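Heterokaryon incompatibility protein s (Podospora anserina, PDB 2WVQ) triggers heterokaryon incompatibility by interacting with het-S from incompatible cells and forms the [het-s] prion. Local coordinates at residues K53-R58 with E173-F178; E89-L94 with A168-E173; F117-M122 with L129-N134. The protein carries 2 engineered substitutions. All coordinates share one frame; numbering follows the deposited sequence.

How the contacts relate
Contacts 1 and 2 are neighbours in the buried part of the helical globular domain, centres about 9 Å apart. They share Glu173 and both use helix 157-176, which carries polar and apolar side chains to helix 42-62 in contact 1 and a single aromatic ring to helix 79-108 in contact 2. Arg55 of contact 1 also pairs with Asp172 of contact 2, so the two are joined by charge. Contact 3 lies across the chain's centre, about 23 Å from contact 1 between centres, and is only partly buried: a loop folds onto helix 124-140 through a salt bridge and a methionine. Of the three, only contact 2 borders the second subunit over several residues.

Contact 1 (K53-R58 with E173-F178); sequences KARLSR and ELEKAF
Arg55 of helix 42-62 reaches across to Glu175, near the C-terminal end of helix 157-176. From CB its CG lies anti to the backbone N (chi1 -167°), and the chain then runs extended to NE, carrying the guanidinium to the facing helix. CG and CD pass alongside the carboxylate, CD lying 4.1 Å from Glu175 OE1. NE gives a hydrogen bond of 3.1 Å to Glu175 OE1, bent to 149°, and NH2 gives a straighter one, 3.2 Å to Glu175 OE2. The grip is side-on, one nitrogen to each oxygen, but the two flat groups are turned 66° apart. OE2 lies in the guanidinium plane, yet both nitrogens come from above the carboxylate plane. NH2 also pairs with Asp172, its strongest partner, and NH1 makes weak hydrogen bonds to the carbonyls of Ala168 and Ile211. A water seals the same spot, donating to Arg55 O at 2.7 Å and to Glu175 OE1 at 2.5 Å. Beside these polar groups Leu56 CD1 meets Leu174 CD2 at 4.1 Å, the two side chains crossing at a slant; helix 18-28 covers Leu56 through Phe22, Cys25 and Val26, and helix 79-108 touches Leu174. A buried arginine is thus bracketed by two acids set three residues apart on one helix, with carbonyls meeting its far nitrogen. Such surroundings would probably hold its positive charge and the ionised form of Glu175, tying the two helices together where the leucines alone touch lightly.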
loop_
_atom_site.group_PDB
_atom_site.type_symbol
_atom_site.label_atom_id
_atom_site.label_comp_id
_atom_site.label_asym_id
_atom_site.label_seq_id
_atom_site.Cartn_x
_atom_site.Cartn_y
_atom_site.Cartn_z
ATOM N N LYS A 53 12.638 -11.185 -1.615
ATOM C CA LYS A 53 12.952 -11.763 -0.310
ATOM C C LYS A 53 14.479 -11.914 -0.151
ATOM O O LYS A 53 15.019 -11.654 0.915
ATOM C CB LYS A 53 12.253 -13.106 -0.134
ATOM C CG LYS A 53 12.508 -13.790 1.194
ATOM C CD LYS A 53 12.026 -15.264 1.184
ATOM C CE LYS A 53 11.615 -15.666 2.610
ATOM N NZ LYS A 53 11.367 -17.112 2.734
ATOM N N ALA A 54 15.162 -12.332 -1.214
ATOM C CA ALA A 54 16.639 -12.512 -1.157
ATOM C C ALA A 54 17.334 -11.161 -0.947
ATOM O O ALA A 54 18.349 -11.057 -0.246
ATOM C CB ALA A 54 17.164 -13.186 -2.461
ATOM N N ARG A 55 16.779 -10.123 -1.555
ATOM C CA ARG A 55 17.410 -8.822 -1.508
ATOM C C ARG A 55 17.221 -8.140 -0.147
ATOM O O ARG A 55 18.158 -7.461 0.370
ATOM C CB ARG A 55 16.939 -7.948 -2.648
ATOM C CG ARG A 55 17.805 -6.709 -2.796
ATOM C CD ARG A 55 17.067 -5.616 -3.465
ATOM N NE ARG A 55 17.666 -4.303 -3.261
ATOM C CZ ARG A 55 17.072 -3.170 -3.616
ATOM N NH1 ARG A 55 15.862 -3.198 -4.191
ATOM N NH2 ARG A 55 17.664 -2.011 -3.386
ATOM N N LEU A 56 16.030 -8.337 0.430
ATOM C CA LEU A 56 15.709 -7.892 1.784
ATOM C C LEU A 56 16.624 -8.636 2.788
ATOM O O LEU A 56 17.278 -8.018 3.663
ATOM C CB LEU A 56 14.212 -8.138 2.116
ATOM C CG LEU A 56 13.669 -7.818 3.536
ATOM C CD1 LEU A 56 13.795 -6.375 3.908
ATOM C CD2 LEU A 56 12.199 -8.286 3.790
ATOM N N SER A 57 16.703 -9.947 2.655
ATOM C CA SER A 57 17.605 -10.648 3.552
ATOM C C SER A 57 19.106 -10.280 3.375
ATOM O O SER A 57 19.817 -10.258 4.368
ATOM C CB SER A 57 17.352 -12.143 3.580
ATOM O OG SER A 57 18.105 -12.822 2.628
ATOM N N ARG A 58 19.560 -10.001 2.147
ATOM C CA ARG A 58 20.903 -9.515 1.901
ATOM C C ARG A 58 21.217 -8.294 2.732
ATOM O O ARG A 58 22.320 -8.199 3.258
ATOM C CB ARG A 58 21.224 -9.262 0.425
ATOM C CG ARG A 58 22.777 -9.165 0.083
ATOM C CD ARG A 58 22.987 -8.790 -1.382
ATOM N NE ARG A 58 22.235 -9.717 -2.239
ATOM C CZ ARG A 58 21.300 -9.399 -3.146
ATOM N NH1 ARG A 58 20.977 -8.144 -3.390
ATOM N NH2 ARG A 58 20.704 -10.371 -3.836
ATOM N N GLU A 173 15.541 2.320 0.192
ATOM C CA GLU A 173 15.566 3.212 1.362
ATOM C C GLU A 173 16.491 2.693 2.485
ATOM O O GLU A 173 17.280 3.465 3.059
ATOM C CB GLU A 173 14.146 3.414 1.902
ATOM C CG GLU A 173 13.421 4.655 1.400
ATOM C CD GLU A 173 12.157 4.968 2.214
ATOM O OE1 GLU A 173 12.147 5.974 2.970
ATOM O OE2 GLU A 173 11.165 4.207 2.095
ATOM N N LEU A 174 16.390 1.396 2.774
ATOM C CA LEU A 174 17.214 0.680 3.776
ATOM C C LEU A 174 18.695 0.697 3.451
ATOM O O LEU A 174 19.535 0.908 4.341
ATOM C CB LEU A 174 16.766 -0.778 3.872
ATOM C CG LEU A 174 16.033 -1.431 5.039
ATOM C CD1 LEU A 174 15.422 -0.475 6.044
ATOM C CD2 LEU A 174 15.031 -2.479 4.569
ATOM N N GLU A 175 19.014 0.431 2.187
ATOM C CA GLU A 175 20.393 0.467 1.706
ATOM C C GLU A 175 20.983 1.890 1.694
ATOM O O GLU A 175 22.183 2.059 1.843
ATOM C CB GLU A 175 20.505 -0.190 0.320
ATOM C CG GLU A 175 20.397 -1.720 0.310
ATOM C CD GLU A 175 20.242 -2.285 -1.109
ATOM O OE1 GLU A 175 19.838 -3.460 -1.279
ATOM O OE2 GLU A 175 20.515 -1.542 -2.066
ATOM N N LYS A 176 20.132 2.904 1.503
ATOM C CA LYS A 176 20.538 4.311 1.527
ATOM C C LYS A 176 20.972 4.761 2.940
ATOM O O LYS A 176 21.845 5.616 3.080
ATOM C CB LYS A 176 19.392 5.212 1.004
ATOM C CG LYS A 176 19.805 6.456 0.191
ATOM C CD LYS A 176 20.114 7.678 1.097
ATOM C CE LYS A 176 20.840 8.795 0.365
ATOM N NZ LYS A 176 20.023 9.389 -0.747
ATOM N N ALA A 177 20.351 4.202 3.979
ATOM C CA ALA A 177 20.595 4.660 5.350
ATOM C C ALA A 177 21.855 4.058 6.006
ATOM O O ALA A 177 22.214 4.429 7.127
ATOM C CB ALA A 177 19.355 4.415 6.219
ATOM N N PHE A 178 22.512 3.127 5.309
ATOM C CA PHE A 178 23.674 2.412 5.850
ATOM C C PHE A 178 24.810 2.296 4.821
ATOM O O PHE A 178 24.541 2.192 3.618
ATOM C CB PHE A 178 23.240 1.042 6.413
ATOM C CG PHE A 178 22.280 1.149 7.569
ATOM C CD1 PHE A 178 20.901 1.284 7.356
ATOM C CD2 PHE A 178 22.747 1.138 8.880
ATOM C CE1 PHE A 178 20.033 1.408 8.447
ATOM C CE2 PHE A 178 21.883 1.243 9.950
ATOM C CZ PHE A 178 20.520 1.390 9.727
HETATM O O HOH W 1 20.049 -5.573 0.062
#

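Contact 2 (E89-L94 with A168-E173); sequences EEILLL and ARFVDE
Helices 79-108 and 157-176 pack as an antiparallel pair, and Phe170 is the side chain that enters the groove of its partner, meeting Glu90, Ile91 and Leu94. The short segments run 175° apart in direction, their axes 10.8 Å from each other at closest approach. CG of Phe170 sits anti to the carbonyl carbon (chi1 -77°), which sends the ring out between the helices. Its CD1 atom meets Ile91 CG1 at 3.6 Å, the two side chains running antiparallel past one another; Ile91 CD1 continues along to Phe170 CB at 3.9 Å. Leu94 brings one methyl to the ring edge, CD2 lying 3.9 Å from Phe170 CE1. With Ile87, one turn earlier on helix 79-108, these residues stand at positions i, i+3, i+4 and i+7, the four sides of a hole that receives Phe170 as a knob in the knobs-into-holes manner. The fourth wall is a carboxylate: Glu90 OE1 lies in the plane of the ring, 3.5 Å from Phe170 CZ, with the carboxylate turned 72° to it. An oxygen placed there faces the electropositive rim of the ring, which is probably favourable. Glu90 spends its charge elsewhere, OE2 binding Arg104 and Thr101 of the second subunit. That same Arg104 packs on Phe170 and pairs with Glu173, so the two nearby acids share one cation and the knob lies beside the homodimer interface. Elsewhere on helix 157-176, Arg169 NH1 holds Asp172 OD1 at 3.1 Å, while Arg169 NH2 is hydrogen-bonded to the carbonyl of Gly210.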
loop_
_atom_site.group_PDB
_atom_site.type_symbol
_atom_site.label_atom_id
_atom_site.label_comp_id
_atom_site.label_asym_id
_atom_site.label_seq_id
_atom_site.Cartn_x
_atom_site.Cartn_y
_atom_site.Cartn_z
ATOM N N GLU A 89 8.461 -1.678 9.698
ATOM C CA GLU A 89 7.055 -1.628 10.130
ATOM C C GLU A 89 6.150 -1.428 8.889
ATOM O O GLU A 89 5.154 -2.130 8.744
ATOM C CB GLU A 89 6.802 -0.525 11.167
ATOM C CG GLU A 89 7.291 -0.843 12.548
ATOM C CD GLU A 89 7.404 0.370 13.448
ATOM O OE1 GLU A 89 7.549 0.160 14.666
ATOM O OE2 GLU A 89 7.369 1.518 12.955
ATOM N N GLU A 90 6.523 -0.507 7.991
ATOM C CA GLU A 90 5.785 -0.308 6.735
ATOM C C GLU A 90 5.781 -1.540 5.771
ATOM O O GLU A 90 4.756 -1.808 5.124
ATOM C CB GLU A 90 6.214 0.987 6.044
ATOM C CG GLU A 90 4.968 1.745 5.466
ATOM C CD GLU A 90 5.302 3.009 4.736
ATOM O OE1 GLU A 90 4.704 3.245 3.662
ATOM O OE2 GLU A 90 6.160 3.784 5.232
ATOM N N ILE A 91 6.871 -2.319 5.706
ATOM C CA ILE A 91 6.830 -3.607 4.939
ATOM C C ILE A 91 5.782 -4.562 5.552
ATOM O O ILE A 91 5.011 -5.204 4.817
ATOM C CB ILE A 91 8.258 -4.318 4.790
ATOM C CG1 ILE A 91 9.186 -3.468 3.942
ATOM C CG2 ILE A 91 8.134 -5.726 4.139
ATOM C CD1 ILE A 91 10.694 -3.800 4.078
ATOM N N LEU A 92 5.740 -4.627 6.884
ATOM C CA LEU A 92 4.720 -5.388 7.601
ATOM C C LEU A 92 3.265 -4.988 7.280
ATOM O O LEU A 92 2.417 -5.868 7.069
ATOM C CB LEU A 92 4.961 -5.369 9.118
ATOM C CG LEU A 92 5.670 -6.560 9.831
ATOM C CD1 LEU A 92 6.402 -7.520 8.956
ATOM C CD2 LEU A 92 6.498 -6.197 11.077
ATOM N N LEU A 93 2.998 -3.676 7.289
ATOM C CA LEU A 93 1.691 -3.093 6.866
ATOM C C LEU A 93 1.321 -3.476 5.414
ATOM O O LEU A 93 0.151 -3.716 5.100
ATOM C CB LEU A 93 1.738 -1.567 7.010
ATOM C CG LEU A 93 1.181 -0.789 8.204
ATOM C CD1 LEU A 93 1.040 -1.599 9.472
ATOM C CD2 LEU A 93 1.967 0.480 8.448
ATOM N N LEU A 94 2.314 -3.458 4.546
ATOM C CA LEU A 94 2.227 -3.894 3.160
ATOM C C LEU A 94 1.648 -5.314 2.996
ATOM O O LEU A 94 0.781 -5.562 2.152
ATOM C CB LEU A 94 3.645 -3.821 2.533
ATOM C CG LEU A 94 3.819 -3.991 1.028
ATOM C CD1 LEU A 94 2.838 -3.012 0.332
ATOM C CD2 LEU A 94 5.268 -3.659 0.637
ATOM N N ALA A 168 11.083 -3.537 -3.182
ATOM C CA ALA A 168 12.300 -3.060 -3.856
ATOM C C ALA A 168 12.608 -1.627 -3.458
ATOM O O ALA A 168 13.749 -1.311 -3.103
ATOM C CB ALA A 168 12.185 -3.182 -5.405
ATOM N N ARG A 169 11.581 -0.772 -3.482
ATOM C CA ARG A 169 11.712 0.611 -3.038
ATOM C C ARG A 169 12.054 0.737 -1.549
ATOM O O ARG A 169 12.867 1.570 -1.167
ATOM C CB ARG A 169 10.476 1.470 -3.402
ATOM C CG ARG A 169 10.156 1.564 -4.914
ATOM C CD ARG A 169 11.398 1.448 -5.803
ATOM N NE ARG A 169 11.136 0.525 -6.911
ATOM C CZ ARG A 169 12.043 -0.241 -7.519
ATOM N NH1 ARG A 169 13.317 -0.234 -7.133
ATOM N NH2 ARG A 169 11.658 -1.034 -8.522
ATOM N N PHE A 170 11.467 -0.108 -0.713
ATOM C CA PHE A 170 11.782 -0.078 0.700
ATOM C C PHE A 170 13.236 -0.510 0.981
ATOM O O PHE A 170 13.859 0.054 1.869
ATOM C CB PHE A 170 10.796 -0.906 1.524
ATOM C CG PHE A 170 9.444 -0.244 1.749
ATOM C CD1 PHE A 170 8.257 -0.974 1.562
ATOM C CD2 PHE A 170 9.337 1.078 2.171
ATOM C CE1 PHE A 170 7.007 -0.393 1.804
ATOM C CE2 PHE A 170 8.090 1.660 2.399
ATOM C CZ PHE A 170 6.924 0.923 2.210
ATOM N N VAL A 171 13.752 -1.493 0.231
ATOM C CA VAL A 171 15.127 -1.977 0.386
ATOM C C VAL A 171 16.106 -0.942 -0.206
ATOM O O VAL A 171 17.229 -0.821 0.296
ATOM C CB VAL A 171 15.352 -3.464 -0.116
ATOM C CG1 VAL A 171 16.810 -3.920 0.082
ATOM C CG2 VAL A 171 14.453 -4.449 0.601
ATOM N N ASP A 172 15.674 -0.169 -1.217
ATOM C CA ASP A 172 16.418 1.027 -1.676
ATOM C C ASP A 172 16.626 2.003 -0.520
ATOM O O ASP A 172 17.749 2.482 -0.304
ATOM C CB ASP A 172 15.702 1.794 -2.805
ATOM C CG ASP A 172 15.691 1.050 -4.141
ATOM O OD1 ASP A 172 14.953 1.486 -5.063
ATOM O OD2 ASP A 172 16.404 0.031 -4.271
ATOM N N GLU A 173 15.541 2.320 0.192
ATOM C CA GLU A 173 15.566 3.212 1.362
ATOM C C GLU A 173 16.491 2.693 2.485
ATOM O O GLU A 173 17.280 3.465 3.059
ATOM C CB GLU A 173 14.146 3.414 1.902
ATOM C CG GLU A 173 13.421 4.655 1.400
ATOM C CD GLU A 173 12.157 4.968 2.214
ATOM O OE1 GLU A 173 12.147 5.974 2.970
ATOM O OE2 GLU A 173 11.165 4.207 2.095
#

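Contact 3 (F117-M122 with L129-N134); sequences FEDKDM and LHRRLN
Asp119, in the 3-10 turn 119-121, meets His130 and Arg131 of helix 124-140. The charged part is a salt bridge: Arg131 NE donates to Asp119 OD1 at 3.2 Å with an N-H...O angle of 143°, and NH2 adds a weak bond to OD2. The carboxylate and guanidinium planes stand 63° apart, and NE comes to OD1 from above the carboxylate plane. Polar contact with a ring comes next. Asp119 OD1 also lies at the edge of the imidazole, 3.3 Å from His130 CD2, with the two planes almost perpendicular, while ND1 of His130 is held by Asp50 of helix 42-62. The apolar part belongs to Met122: its chain runs straight from CG to CE and lies athwart the His130 side chain, with Met122 SD 4.0 Å from His130 CB and 5.1 Å from the ring centroid in an oblique sulfur-aromatic contact. Tyr42, Glu43 and Gln46 of helix 42-62 cover the same methionine. Bonds within the loop keep it coiled: Glu118 N donates to Asp121 OD1 at 2.9 Å, Met122 N to Asp119 O at 3.1 Å, and Lys120 NZ pairs with Glu118 OE1 at 2.7 Å. The loop joining helices 79-108 and 124-140 of the globular (HeLo) domain is thus held to the second of them by a buried methionine and, nearer the surface, a bent ion pair, and through Met122 and His130 to helix 42-62. One oxygen, Asp119 OD1, serves both Arg131 NE and the CD2 edge of His130.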
loop_
_atom_site.group_PDB
_atom_site.type_symbol
_atom_site.label_atom_id
_atom_site.label_comp_id
_atom_site.label_asym_id
_atom_site.label_seq_id
_atom_site.Cartn_x
_atom_site.Cartn_y
_atom_site.Cartn_z
ATOM N N PHE A 117 -1.141 -22.443 -7.384
ATOM C CA PHE A 117 0.065 -23.061 -7.912
ATOM C C PHE A 117 0.979 -23.642 -6.809
ATOM O O PHE A 117 0.963 -23.179 -5.665
ATOM C CB PHE A 117 0.834 -22.059 -8.766
ATOM C CG PHE A 117 0.223 -21.821 -10.126
ATOM C CD1 PHE A 117 -0.479 -20.645 -10.388
ATOM C CD2 PHE A 117 0.345 -22.782 -11.144
ATOM C CE1 PHE A 117 -1.050 -20.411 -11.642
ATOM C CE2 PHE A 117 -0.231 -22.570 -12.410
ATOM C CZ PHE A 117 -0.928 -21.381 -12.661
ATOM N N GLU A 118 1.752 -24.665 -7.170
ATOM C CA GLU A 118 2.777 -25.226 -6.280
ATOM C C GLU A 118 4.020 -25.390 -7.114
ATOM O O GLU A 118 3.917 -25.446 -8.330
ATOM C CB GLU A 118 2.325 -26.550 -5.639
ATOM C CG GLU A 118 1.387 -27.385 -6.505
ATOM C CD GLU A 118 0.297 -28.114 -5.702
ATOM O OE1 GLU A 118 0.633 -28.886 -4.766
ATOM O OE2 GLU A 118 -0.900 -27.917 -6.030
ATOM N N ASP A 119 5.199 -25.440 -6.486
ATOM C CA ASP A 119 6.448 -25.398 -7.278
ATOM C C ASP A 119 6.679 -26.571 -8.251
ATOM O O ASP A 119 7.498 -26.471 -9.159
ATOM C CB ASP A 119 7.692 -24.981 -6.446
ATOM C CG ASP A 119 8.263 -26.105 -5.582
ATOM O OD1 ASP A 119 9.208 -25.797 -4.813
ATOM O OD2 ASP A 119 7.812 -27.270 -5.667
ATOM N N LYS A 120 5.916 -27.652 -8.085
ATOM C CA LYS A 120 5.807 -28.706 -9.097
ATOM C C LYS A 120 5.199 -28.222 -10.422
ATOM O O LYS A 120 5.314 -28.912 -11.424
ATOM C CB LYS A 120 5.009 -29.922 -8.580
ATOM C CG LYS A 120 3.476 -29.752 -8.627
ATOM C CD LYS A 120 2.729 -31.067 -8.516
ATOM C CE LYS A 120 2.529 -31.522 -7.069
ATOM N NZ LYS A 120 1.334 -30.880 -6.405
ATOM N N ASP A 121 4.540 -27.061 -10.407
ATOM C CA ASP A 121 3.985 -26.438 -11.619
ATOM C C ASP A 121 5.007 -25.563 -12.361
ATOM O O ASP A 121 4.695 -25.007 -13.434
ATOM C CB ASP A 121 2.729 -25.618 -11.296
ATOM C CG ASP A 121 1.637 -26.455 -10.717
ATOM O OD1 ASP A 121 1.156 -26.116 -9.625
ATOM O OD2 ASP A 121 1.272 -27.477 -11.349
ATOM N N MET A 122 6.203 -25.427 -11.780
ATOM C CA MET A 122 7.356 -24.863 -12.485
ATOM C C MET A 122 8.088 -25.900 -13.320
ATOM O O MET A 122 8.032 -27.102 -13.038
ATOM C CB MET A 122 8.364 -24.291 -11.497
ATOM C CG MET A 122 7.913 -23.076 -10.778
ATOM S SD MET A 122 9.188 -22.603 -9.587
ATOM C CE MET A 122 8.358 -21.252 -8.779
ATOM N N LEU A 129 15.959 -22.908 -9.136
ATOM C CA LEU A 129 16.206 -21.517 -8.776
ATOM C C LEU A 129 15.390 -21.125 -7.532
ATOM O O LEU A 129 15.938 -20.548 -6.588
ATOM C CB LEU A 129 15.944 -20.577 -9.958
ATOM C CG LEU A 129 17.098 -19.796 -10.611
ATOM C CD1 LEU A 129 18.478 -20.373 -10.289
ATOM C CD2 LEU A 129 16.927 -19.583 -12.130
ATOM N N HIS A 130 14.111 -21.496 -7.521
ATOM C CA HIS A 130 13.207 -21.243 -6.400
ATOM C C HIS A 130 13.794 -21.833 -5.114
ATOM O O HIS A 130 13.974 -21.120 -4.121
ATOM C CB HIS A 130 11.813 -21.808 -6.704
ATOM C CG HIS A 130 10.857 -21.735 -5.550
ATOM N ND1 HIS A 130 10.359 -20.543 -5.052
ATOM C CD2 HIS A 130 10.312 -22.717 -4.796
ATOM C CE1 HIS A 130 9.564 -20.800 -4.029
ATOM N NE2 HIS A 130 9.522 -22.113 -3.852
ATOM N N ARG A 131 14.149 -23.115 -5.165
ATOM C CA ARG A 131 14.760 -23.777 -4.016
ATOM C C ARG A 131 16.110 -23.193 -3.586
ATOM O O ARG A 131 16.323 -23.016 -2.399
ATOM C CB ARG A 131 14.781 -25.287 -4.205
ATOM C CG ARG A 131 13.388 -25.836 -4.115
ATOM C CD ARG A 131 13.229 -27.135 -4.849
ATOM N NE ARG A 131 11.866 -27.619 -4.629
ATOM C CZ ARG A 131 11.433 -28.857 -4.867
ATOM N NH1 ARG A 131 12.243 -29.784 -5.365
ATOM N NH2 ARG A 131 10.160 -29.153 -4.622
ATOM N N ARG A 132 16.976 -22.855 -4.545
ATOM C CA ARG A 132 18.253 -22.166 -4.276
ATOM C C ARG A 132 18.059 -20.788 -3.604
ATOM O O ARG A 132 18.722 -20.471 -2.619
ATOM C CB ARG A 132 19.069 -22.027 -5.576
ATOM C CG ARG A 132 20.248 -21.047 -5.499
ATOM C CD ARG A 132 21.224 -21.230 -6.658
ATOM N NE ARG A 132 22.197 -22.283 -6.370
ATOM C CZ ARG A 132 22.145 -23.527 -6.844
ATOM N NH1 ARG A 132 21.163 -23.902 -7.660
ATOM N NH2 ARG A 132 23.086 -24.403 -6.501
ATOM N N LEU A 133 17.159 -19.970 -4.149
ATOM C CA LEU A 133 16.872 -18.646 -3.591
ATOM C C LEU A 133 16.251 -18.722 -2.211
ATOM O O LEU A 133 16.591 -17.934 -1.312
ATOM C CB LEU A 133 15.985 -17.838 -4.546
ATOM C CG LEU A 133 16.374 -16.722 -5.519
ATOM C CD1 LEU A 133 17.825 -16.560 -5.903
ATOM C CD2 LEU A 133 15.504 -16.866 -6.774
ATOM N N ASN A 134 15.366 -19.684 -2.005
ATOM C CA ASN A 134 14.814 -19.900 -0.676
ATOM C C ASN A 134 15.910 -20.370 0.316
ATOM O O ASN A 134 15.986 -19.886 1.434
ATOM C CB ASN A 134 13.721 -20.966 -0.705
ATOM C CG ASN A 134 12.375 -20.462 -1.253
ATOM O OD1 ASN A 134 11.414 -21.199 -1.192
ATOM N ND2 ASN A 134 12.318 -19.252 -1.812
#